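Local coordinates for protein SsfX3 (Streptomyces sp. SF2575, PDB 3SKV) that probably transfers a salicylyl group onto a tetracycline intermediate during antibiotic biosynthesis, through a GDSL/SGNH-type acyltransferase domain, at residues A[236-250]-A[273-287]. The protein carries 1 engineered substitution. Residues are numbered along the deposited sequence; the frame is centred on the assembly and turned at random.
Sequences FARLIRDLPADLISL and FVQIIRERHPLTPIV
Ala237 sets its CB over one face of the Phe273 ring, a CH-pi contact 3.6 Å from the ring centroid, while Leu250 CD2 meets the edge at CE2. Phe273 reaches between helix and strand because its CG stands anti to the backbone N (chi1 -156°). On the His281 imidazole, Ala245 CB covers one face, and the carbonyl oxygens of Ile240 and Leu243 lie at the edge. His281 NE2 donates to Ile240 O at 3.1 Å; that oxygen also accepts from Leu243 N on the opposite face of its carbonyl plane. The axes of helical segments 236-242 and 273-278 come within 8.0 Å, their directions 27° apart, on one side of the parallel sheet of the SGNH fold. Each leads into its strand, 247-250 or 286-287, and these pair as parallel neighbours, Ile248 beside Ile286, with Ile248 N bonding Pro285 O at 3.0 Å. Ile248 CD1 touches Ile277 CG2, His281 CD2 and Thr284 CG2. Arg241, Asp242, Glu279 and Arg280 form a salt-bridge network. Arg241 grips Asp242 side-on, one oxygen each for NE and NH2, and Arg241 NH1 bridges to Glu279 OE1 at 3.0 Å, guanidinium and Glu279 carboxylate nearly coplanar. Arg280 also comes side-on, but sends NE and NH2 both to Asp242 OD1, NE along the anti lone pair. A leucine in place of Arg241 would probably leave Glu279 without this cross-helix mate and Asp242 held by Arg280 alone within the network.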
ATOM      1  N   PHE A 236      15.097   1.658  -1.157  1.00 18.47           N
ATOM      2  CA  PHE A 236      13.708   1.906  -1.551  1.00 19.51           C
ATOM      3  C   PHE A 236      13.621   2.814  -2.768  1.00 25.53           C
ATOM      4  O   PHE A 236      12.722   2.625  -3.603  1.00 26.55           O
ATOM      5  CB  PHE A 236      12.847   2.441  -0.385  1.00 21.51           C
ATOM      6  CG  PHE A 236      12.494   1.350   0.596  1.00 24.73           C
ATOM      7  CD1 PHE A 236      11.805   0.210   0.179  1.00 27.93           C
ATOM      8  CD2 PHE A 236      12.873   1.443   1.931  1.00 27.97           C
ATOM      9  CE1 PHE A 236      11.538  -0.831   1.069  1.00 28.58           C
ATOM     10  CE2 PHE A 236      12.586   0.405   2.827  1.00 31.20           C
ATOM     11  CZ  PHE A 236      11.919  -0.725   2.386  1.00 28.51           C
ATOM     12  N   ALA A 237      14.522   3.825  -2.842  1.00 21.24           N
ATOM     13  CA  ALA A 237      14.634   4.744  -3.978  1.00 20.75           C
ATOM     14  C   ALA A 237      15.029   3.953  -5.238  1.00 26.20           C
ATOM     15  O   ALA A 237      14.490   4.216  -6.319  1.00 26.33           O
ATOM     16  CB  ALA A 237      15.678   5.809  -3.692  1.00 21.25           C
ATOM     17  N   ARG A 238      15.984   2.995  -5.093  1.00 23.46           N
ATOM     18  CA  ARG A 238      16.423   2.107  -6.180  1.00 23.56           C
ATOM     19  C   ARG A 238      15.262   1.225  -6.653  1.00 27.63           C
ATOM     20  O   ARG A 238      15.111   1.003  -7.846  1.00 28.43           O
ATOM     21  CB  ARG A 238      17.589   1.244  -5.729  1.00 23.43           C
ATOM     22  CG  ARG A 238      18.894   2.035  -5.503  1.00 30.11           C
ATOM     23  CD  ARG A 238      20.003   1.141  -4.965  1.00 18.59           C
ATOM     24  NE  ARG A 238      20.621   0.367  -6.036  1.00 34.16           N
ATOM     25  CZ  ARG A 238      20.384  -0.914  -6.302  1.00 45.54           C
ATOM     26  NH1 ARG A 238      19.542  -1.613  -5.549  1.00 33.22           N
ATOM     27  NH2 ARG A 238      21.002  -1.511  -7.310  1.00 33.83           N
ATOM     28  N   LEU A 239      14.433   0.734  -5.708  1.00 23.63           N
ATOM     29  CA  LEU A 239      13.252  -0.066  -5.981  1.00 22.88           C
ATOM     30  C   LEU A 239      12.241   0.762  -6.800  1.00 27.98           C
ATOM     31  O   LEU A 239      11.828   0.323  -7.873  1.00 28.90           O
ATOM     32  CB  LEU A 239      12.626  -0.576  -4.663  1.00 22.98           C
ATOM     33  CG  LEU A 239      11.485  -1.605  -4.783  1.00 26.97           C
ATOM     34  CD1 LEU A 239      11.881  -2.775  -5.679  1.00 27.10           C
ATOM     35  CD2 LEU A 239      11.106  -2.133  -3.464  1.00 30.44           C
ATOM     36  N   ILE A 240      11.894   1.963  -6.326  1.00 23.43           N
ATOM     37  CA  ILE A 240      10.991   2.871  -7.022  1.00 23.15           C
ATOM     38  C   ILE A 240      11.488   3.140  -8.445  1.00 28.05           C
ATOM     39  O   ILE A 240      10.699   3.060  -9.393  1.00 29.28           O
ATOM     40  CB  ILE A 240      10.781   4.173  -6.220  1.00 25.06           C
ATOM     41  CG1 ILE A 240      10.051   3.881  -4.886  1.00 23.10           C
ATOM     42  CG2 ILE A 240      10.021   5.214  -7.071  1.00 25.72           C
ATOM     43  CD1 ILE A 240      10.059   4.995  -3.859  1.00 23.00           C
ATOM     44  N   ARG A 241      12.792   3.438  -8.586  1.00 22.36           N
ATOM     45  CA  ARG A 241      13.457   3.708  -9.854  1.00 22.19           C
ATOM     46  C   ARG A 241      13.293   2.524 -10.824  1.00 27.68           C
ATOM     47  O   ARG A 241      13.092   2.739 -12.025  1.00 26.14           O
ATOM     48  CB  ARG A 241      14.959   3.944  -9.588  1.00 22.97           C
ATOM     49  CG  ARG A 241      15.784   4.216 -10.829  1.00 21.12           C
ATOM     50  CD  ARG A 241      17.261   3.978 -10.645  1.00 16.26           C
ATOM     51  NE  ARG A 241      17.534   2.602 -10.257  1.00 25.75           N
ATOM     52  CZ  ARG A 241      18.686   2.187  -9.752  1.00 34.36           C
ATOM     53  NH1 ARG A 241      19.671   3.051  -9.517  1.00 20.36           N
ATOM     54  NH2 ARG A 241      18.849   0.915  -9.428  1.00 25.28           N
ATOM     55  N   ASP A 242      13.406   1.281 -10.295  1.00 24.95           N
ATOM     56  CA  ASP A 242      13.343   0.067 -11.095  1.00 25.84           C
ATOM     57  C   ASP A 242      11.922  -0.478 -11.335  1.00 30.02           C
ATOM     58  O   ASP A 242      11.744  -1.452 -12.051  1.00 32.34           O
ATOM     59  CB  ASP A 242      14.326  -0.980 -10.533  1.00 28.61           C
ATOM     60  CG  ASP A 242      15.799  -0.527 -10.533  1.00 37.44           C
ATOM     61  OD1 ASP A 242      16.185   0.264 -11.428  1.00 35.62           O
ATOM     62  OD2 ASP A 242      16.557  -0.953  -9.628  1.00 41.53           O
ATOM     63  N   LEU A 243      10.912   0.199 -10.802  1.00 25.24           N
ATOM     64  CA  LEU A 243       9.495  -0.156 -10.921  1.00 24.23           C
ATOM     65  C   LEU A 243       8.798   0.726 -11.984  1.00 28.78           C
ATOM     66  O   LEU A 243       9.187   1.883 -12.112  1.00 26.30           O
ATOM     67  CB  LEU A 243       8.845   0.095  -9.550  1.00 22.93           C
ATOM     68  CG  LEU A 243       8.379  -1.083  -8.681  1.00 26.83           C
ATOM     69  CD1 LEU A 243       9.003  -2.375  -9.054  1.00 26.84           C
ATOM     70  CD2 LEU A 243       8.611  -0.815  -7.232  1.00 28.16           C
ATOM     71  N   PRO A 244       7.763   0.246 -12.740  1.00 27.46           N
ATOM     72  CA  PRO A 244       7.055   1.169 -13.666  1.00 26.57           C
ATOM     73  C   PRO A 244       6.236   2.186 -12.847  1.00 30.22           C
ATOM     74  O   PRO A 244       5.666   1.830 -11.788  1.00 27.94           O
ATOM     75  CB  PRO A 244       6.139   0.246 -14.479  1.00 28.18           C
ATOM     76  CG  PRO A 244       5.928  -0.955 -13.637  1.00 32.86           C
ATOM     77  CD  PRO A 244       7.119  -1.094 -12.709  1.00 29.04           C
ATOM     78  N   ALA A 245       6.215   3.455 -13.301  1.00 26.29           N
ATOM     79  CA  ALA A 245       5.498   4.498 -12.566  1.00 26.60           C
ATOM     80  C   ALA A 245       5.081   5.644 -13.433  1.00 29.70           C
ATOM     81  O   ALA A 245       5.889   6.198 -14.192  1.00 29.84           O
ATOM     82  CB  ALA A 245       6.361   5.022 -11.429  1.00 27.59           C
ATOM     83  N   ASP A 246       3.833   6.052 -13.262  1.00 25.59           N
ATOM     84  CA  ASP A 246       3.274   7.196 -13.973  1.00 25.44           C
ATOM     85  C   ASP A 246       3.009   8.318 -12.993  1.00 29.33           C
ATOM     86  O   ASP A 246       2.860   9.449 -13.422  1.00 31.69           O
ATOM     87  CB  ASP A 246       2.013   6.798 -14.725  1.00 26.88           C
ATOM     88  CG  ASP A 246       2.314   5.806 -15.811  1.00 39.63           C
ATOM     89  OD1 ASP A 246       2.809   6.233 -16.884  1.00 44.62           O
ATOM     90  OD2 ASP A 246       2.122   4.589 -15.574  1.00 37.60           O
ATOM     91  N   LEU A 247       3.000   8.005 -11.680  1.00 23.73           N
ATOM     92  CA  LEU A 247       2.793   8.921 -10.551  1.00 22.36           C
ATOM     93  C   LEU A 247       3.511   8.331  -9.350  1.00 22.63           C
ATOM     94  O   LEU A 247       3.307   7.158  -9.031  1.00 21.06           O
ATOM     95  CB  LEU A 247       1.295   9.035 -10.231  1.00 22.26           C
ATOM     96  CG  LEU A 247       0.734  10.257  -9.479  1.00 28.03           C
ATOM     97  CD1 LEU A 247      -0.235   9.860  -8.373  1.00 28.51           C
ATOM     98  CD2 LEU A 247       1.789  11.293  -9.059  1.00 29.41           C
ATOM     99  N   ILE A 248       4.376   9.129  -8.707  1.00 18.62           N
ATOM    100  CA  ILE A 248       5.105   8.732  -7.514  1.00 18.14           C
ATOM    101  C   ILE A 248       4.792   9.698  -6.382  1.00 22.96           C
ATOM    102  O   ILE A 248       4.914  10.902  -6.558  1.00 22.25           O
ATOM    103  CB  ILE A 248       6.633   8.602  -7.769  1.00 21.20           C
ATOM    104  CG1 ILE A 248       6.923   7.596  -8.895  1.00 21.50           C
ATOM    105  CG2 ILE A 248       7.402   8.240  -6.457  1.00 20.36           C
ATOM    106  CD1 ILE A 248       8.265   7.756  -9.603  1.00 19.81           C
ATOM    107  N   SER A 249       4.421   9.173  -5.212  1.00 21.71           N
ATOM    108  CA  SER A 249       4.180  10.009  -4.033  1.00 21.47           C
ATOM    109  C   SER A 249       4.963   9.464  -2.882  1.00 26.89           C
ATOM    110  O   SER A 249       4.978   8.251  -2.658  1.00 25.18           O
ATOM    111  CB  SER A 249       2.688  10.147  -3.704  1.00 23.42           C
ATOM    112  OG  SER A 249       1.965   8.929  -3.647  1.00 28.46           O
ATOM    113  N   LEU A 250       5.696  10.365  -2.207  1.00 26.79           N
ATOM    114  CA  LEU A 250       6.557  10.080  -1.062  1.00 27.27           C
ATOM    115  C   LEU A 250       6.129  10.921   0.122  1.00 34.24           C
ATOM    116  O   LEU A 250       6.121  12.147   0.009  1.00 37.86           O
ATOM    117  CB  LEU A 250       8.043  10.427  -1.391  1.00 27.57           C
ATOM    118  CG  LEU A 250       8.631  10.014  -2.768  1.00 31.34           C
ATOM    119  CD1 LEU A 250       9.978  10.626  -2.960  1.00 31.50           C
ATOM    120  CD2 LEU A 250       8.744   8.488  -2.910  1.00 32.47           C
ATOM    121  N   PHE A 273      17.421  10.718  -2.689  1.00 25.40           N
ATOM    122  CA  PHE A 273      16.275   9.834  -2.948  1.00 24.00           C
ATOM    123  C   PHE A 273      15.591  10.114  -4.289  1.00 28.92           C
ATOM    124  O   PHE A 273      15.396   9.189  -5.087  1.00 28.64           O
ATOM    125  CB  PHE A 273      15.282   9.904  -1.790  1.00 24.78           C
ATOM    126  CG  PHE A 273      14.384   8.699  -1.628  1.00 25.12           C
ATOM    127  CD1 PHE A 273      14.761   7.629  -0.813  1.00 27.17           C
ATOM    128  CD2 PHE A 273      13.114   8.681  -2.190  1.00 25.70           C
ATOM    129  CE1 PHE A 273      13.900   6.537  -0.613  1.00 27.11           C
ATOM    130  CE2 PHE A 273      12.262   7.578  -2.005  1.00 27.72           C
ATOM    131  CZ  PHE A 273      12.673   6.504  -1.233  1.00 25.68           C
ATOM    132  N   VAL A 274      15.248  11.403  -4.548  1.00 25.95           N
ATOM    133  CA  VAL A 274      14.603  11.862  -5.796  1.00 23.61           C
ATOM    134  C   VAL A 274      15.541  11.650  -6.997  1.00 28.20           C
ATOM    135  O   VAL A 274      15.088  11.162  -8.035  1.00 28.63           O
ATOM    136  CB  VAL A 274      14.148  13.335  -5.671  1.00 26.47           C
ATOM    137  CG1 VAL A 274      13.781  13.951  -7.023  1.00 26.79           C
ATOM    138  CG2 VAL A 274      12.996  13.459  -4.690  1.00 25.74           C
ATOM    139  N   GLN A 275      16.842  12.015  -6.860  1.00 22.36           N
ATOM    140  CA  GLN A 275      17.819  11.875  -7.932  0.50 21.48           C
ATOM    141  C   GLN A 275      17.970  10.460  -8.437  1.00 28.36           C
ATOM    142  O   GLN A 275      18.130  10.279  -9.646  1.00 29.81           O
ATOM    143  CB  GLN A 275      19.164  12.480  -7.537  1.00 22.20           C
ATOM    144  CG  GLN A 275      19.125  14.012  -7.350  1.00 28.30           C
ATOM    145  CD  GLN A 275      18.293  14.753  -8.376  1.00 36.61           C
ATOM    146  OE1 GLN A 275      17.160  15.152  -8.111  1.00 35.25           O
ATOM    147  NE2 GLN A 275      18.821  14.925  -9.570  1.00 26.37           N
ATOM    148  N   ILE A 276      17.922   9.451  -7.524  1.00 23.95           N
ATOM    149  CA  ILE A 276      18.005   8.032  -7.863  1.00 22.90           C
ATOM    150  C   ILE A 276      16.780   7.654  -8.712  1.00 28.00           C
ATOM    151  O   ILE A 276      16.926   6.985  -9.731  1.00 30.29           O
ATOM    152  CB  ILE A 276      18.131   7.127  -6.588  1.00 24.66           C
ATOM    153  CG1 ILE A 276      19.510   7.312  -5.905  1.00 24.49           C
ATOM    154  CG2 ILE A 276      17.848   5.617  -6.918  1.00 23.10           C
ATOM    155  CD1 ILE A 276      19.516   6.855  -4.395  1.00 25.45           C
ATOM    156  N   ILE A 277      15.584   8.092  -8.297  1.00 22.09           N
ATOM    157  CA  ILE A 277      14.322   7.819  -9.001  1.00 20.82           C
ATOM    158  C   ILE A 277      14.369   8.414 -10.428  1.00 26.35           C
ATOM    159  O   ILE A 277      13.977   7.747 -11.394  1.00 25.65           O
ATOM    160  CB  ILE A 277      13.153   8.419  -8.172  1.00 22.40           C
ATOM    161  CG1 ILE A 277      12.918   7.611  -6.855  1.00 21.12           C
ATOM    162  CG2 ILE A 277      11.883   8.555  -9.027  1.00 21.72           C
ATOM    163  CD1 ILE A 277      11.947   8.313  -5.819  1.00 21.76           C
ATOM    164  N   ARG A 278      14.881   9.670 -10.533  1.00 22.51           N
ATOM    165  CA  ARG A 278      14.980  10.442 -11.754  1.00 23.02           C
ATOM    166  C   ARG A 278      15.875   9.822 -12.816  1.00 30.67           C
ATOM    167  O   ARG A 278      15.749  10.188 -13.992  1.00 32.40           O
ATOM    168  CB  ARG A 278      15.387  11.896 -11.464  1.00 23.14           C
ATOM    169  CG  ARG A 278      14.235  12.764 -10.969  1.00 29.39           C
ATOM    170  CD  ARG A 278      13.460  13.369 -12.122  1.00 27.81           C
ATOM    171  NE  ARG A 278      12.357  14.188 -11.622  1.00 28.67           N
ATOM    172  CZ  ARG A 278      11.068  13.851 -11.635  1.00 37.44           C
ATOM    173  NH1 ARG A 278      10.680  12.680 -12.136  1.00 16.72           N
ATOM    174  NH2 ARG A 278      10.156  14.678 -11.140  1.00 23.77           N
ATOM    175  N   GLU A 279      16.762   8.874 -12.432  1.00 26.20           N
ATOM    176  CA  GLU A 279      17.622   8.196 -13.401  1.00 26.10           C
ATOM    177  C   GLU A 279      16.765   7.425 -14.416  1.00 32.68           C
ATOM    178  O   GLU A 279      17.101   7.438 -15.594  1.00 33.41           O
ATOM    179  CB  GLU A 279      18.586   7.240 -12.708  1.00 26.50           C
ATOM    180  CG  GLU A 279      19.637   7.894 -11.849  1.00 35.94           C
ATOM    181  CD  GLU A 279      20.358   6.979 -10.869  1.00 58.06           C
ATOM    182  OE1 GLU A 279      20.083   5.757 -10.844  1.00 36.56           O
ATOM    183  OE2 GLU A 279      21.206   7.497 -10.111  1.00 55.80           O
ATOM    184  N   ARG A 280      15.654   6.790 -13.957  1.00 29.41           N
ATOM    185  CA  ARG A 280      14.740   5.997 -14.790  1.00 29.87           C
ATOM    186  C   ARG A 280      13.341   6.614 -14.977  1.00 34.45           C
ATOM    187  O   ARG A 280      12.628   6.212 -15.892  1.00 35.87           O
ATOM    188  CB  ARG A 280      14.690   4.511 -14.360  1.00 30.29           C
ATOM    189  CG  ARG A 280      16.079   3.883 -14.151  1.00 39.00           C
ATOM    190  CD  ARG A 280      16.342   2.617 -14.920  1.00 37.26           C
ATOM    191  NE  ARG A 280      15.912   1.399 -14.247  1.00 40.10           N
ATOM    192  CZ  ARG A 280      15.340   0.365 -14.862  1.00 57.28           C
ATOM    193  NH1 ARG A 280      15.075   0.417 -16.163  1.00 46.08           N
ATOM    194  NH2 ARG A 280      15.014  -0.723 -14.177  1.00 45.50           N
ATOM    195  N   HIS A 281      12.968   7.611 -14.150  1.00 28.62           N
ATOM    196  CA  HIS A 281      11.708   8.351 -14.248  1.00 26.95           C
ATOM    197  C   HIS A 281      12.056   9.844 -14.350  1.00 27.98           C
ATOM    198  O   HIS A 281      11.880  10.582 -13.376  1.00 26.37           O
ATOM    199  CB  HIS A 281      10.787   8.064 -13.039  1.00 27.22           C
ATOM    200  CG  HIS A 281      10.492   6.620 -12.825  1.00 31.18           C
ATOM    201  ND1 HIS A 281       9.846   5.861 -13.790  1.00 33.84           N
ATOM    202  CD2 HIS A 281      10.787   5.828 -11.769  1.00 33.45           C
ATOM    203  CE1 HIS A 281       9.772   4.642 -13.294  1.00 33.01           C
ATOM    204  NE2 HIS A 281      10.312   4.574 -12.077  1.00 33.37           N
ATOM    205  N   PRO A 282      12.596  10.315 -15.494  1.00 26.14           N
ATOM    206  CA  PRO A 282      13.020  11.732 -15.569  1.00 25.92           C
ATOM    207  C   PRO A 282      11.919  12.778 -15.578  1.00 31.43           C
ATOM    208  O   PRO A 282      12.175  13.912 -15.177  1.00 34.59           O
ATOM    209  CB  PRO A 282      13.848  11.792 -16.854  1.00 27.29           C
ATOM    210  CG  PRO A 282      13.314  10.700 -17.703  1.00 32.37           C
ATOM    211  CD  PRO A 282      12.911   9.602 -16.758  1.00 28.40           C
ATOM    212  N   LEU A 283      10.726  12.428 -16.060  1.00 27.66           N
ATOM    213  CA  LEU A 283       9.603  13.362 -16.216  1.00 28.68           C
ATOM    214  C   LEU A 283       8.353  12.997 -15.396  1.00 33.19           C
ATOM    215  O   LEU A 283       7.393  13.773 -15.352  1.00 33.76           O
ATOM    216  CB  LEU A 283       9.242  13.450 -17.721  1.00 29.56           C
ATOM    217  CG  LEU A 283       9.889  14.504 -18.666  1.00 34.75           C
ATOM    218  CD1 LEU A 283      11.245  15.075 -18.182  1.00 33.39           C
ATOM    219  CD2 LEU A 283      10.020  13.927 -20.061  1.00 39.55           C
ATOM    220  N   THR A 284       8.361  11.824 -14.770  1.00 28.96           N
ATOM    221  CA  THR A 284       7.252  11.339 -13.952  1.00 28.16           C
ATOM    222  C   THR A 284       6.950  12.311 -12.808  1.00 31.29           C
ATOM    223  O   THR A 284       7.881  12.714 -12.098  1.00 29.69           O
ATOM    224  CB  THR A 284       7.600   9.935 -13.410  1.00 34.50           C
ATOM    225  OG1 THR A 284       7.903   9.090 -14.513  1.00 35.60           O
ATOM    226  CG2 THR A 284       6.482   9.309 -12.553  1.00 28.96           C
ATOM    227  N   PRO A 285       5.664  12.678 -12.588  1.00 27.72           N
ATOM    228  CA  PRO A 285       5.349  13.557 -11.442  1.00 26.80           C
ATOM    229  C   PRO A 285       5.705  12.890 -10.112  1.00 29.77           C
ATOM    230  O   PRO A 285       5.248  11.784  -9.830  1.00 29.26           O
ATOM    231  CB  PRO A 285       3.822  13.784 -11.565  1.00 28.28           C
ATOM    232  CG  PRO A 285       3.439  13.302 -12.915  1.00 30.23           C
ATOM    233  CD  PRO A 285       4.440  12.296 -13.331  1.00 26.47           C
ATOM    234  N   ILE A 286       6.572  13.545  -9.332  1.00 26.34           N
ATOM    235  CA  ILE A 286       6.988  13.114  -7.999  1.00 24.47           C
ATOM    236  C   ILE A 286       6.382  14.106  -7.018  1.00 30.21           C
ATOM    237  O   ILE A 286       6.625  15.326  -7.107  1.00 30.79           O
ATOM    238  CB  ILE A 286       8.531  12.987  -7.817  1.00 26.83           C
ATOM    239  CG1 ILE A 286       9.139  11.907  -8.759  1.00 26.21           C
ATOM    240  CG2 ILE A 286       8.870  12.680  -6.326  1.00 26.50           C
ATOM    241  CD1 ILE A 286      10.643  11.913  -8.764  1.00 36.51           C
ATOM    242  N   VAL A 287       5.559  13.585  -6.107  1.00 25.59           N
ATOM    243  CA  VAL A 287       4.897  14.374  -5.090  1.00 24.05           C
ATOM    244  C   VAL A 287       5.610  14.152  -3.783  1.00 28.17           C
ATOM    245  O   VAL A 287       5.643  13.044  -3.243  1.00 27.40           O
ATOM    246  CB  VAL A 287       3.381  14.086  -5.034  1.00 25.41           C
ATOM    247  CG1 VAL A 287       2.723  14.905  -3.960  1.00 23.99           C
ATOM    248  CG2 VAL A 287       2.740  14.361  -6.383  1.00 25.97           C
TER
HETATM  249  O   HOH W   1      13.355  -2.805 -13.755  1.00 48.60           O
HETATM  250  O   HOH W   2       7.416   6.853 -16.141  1.00 62.12           O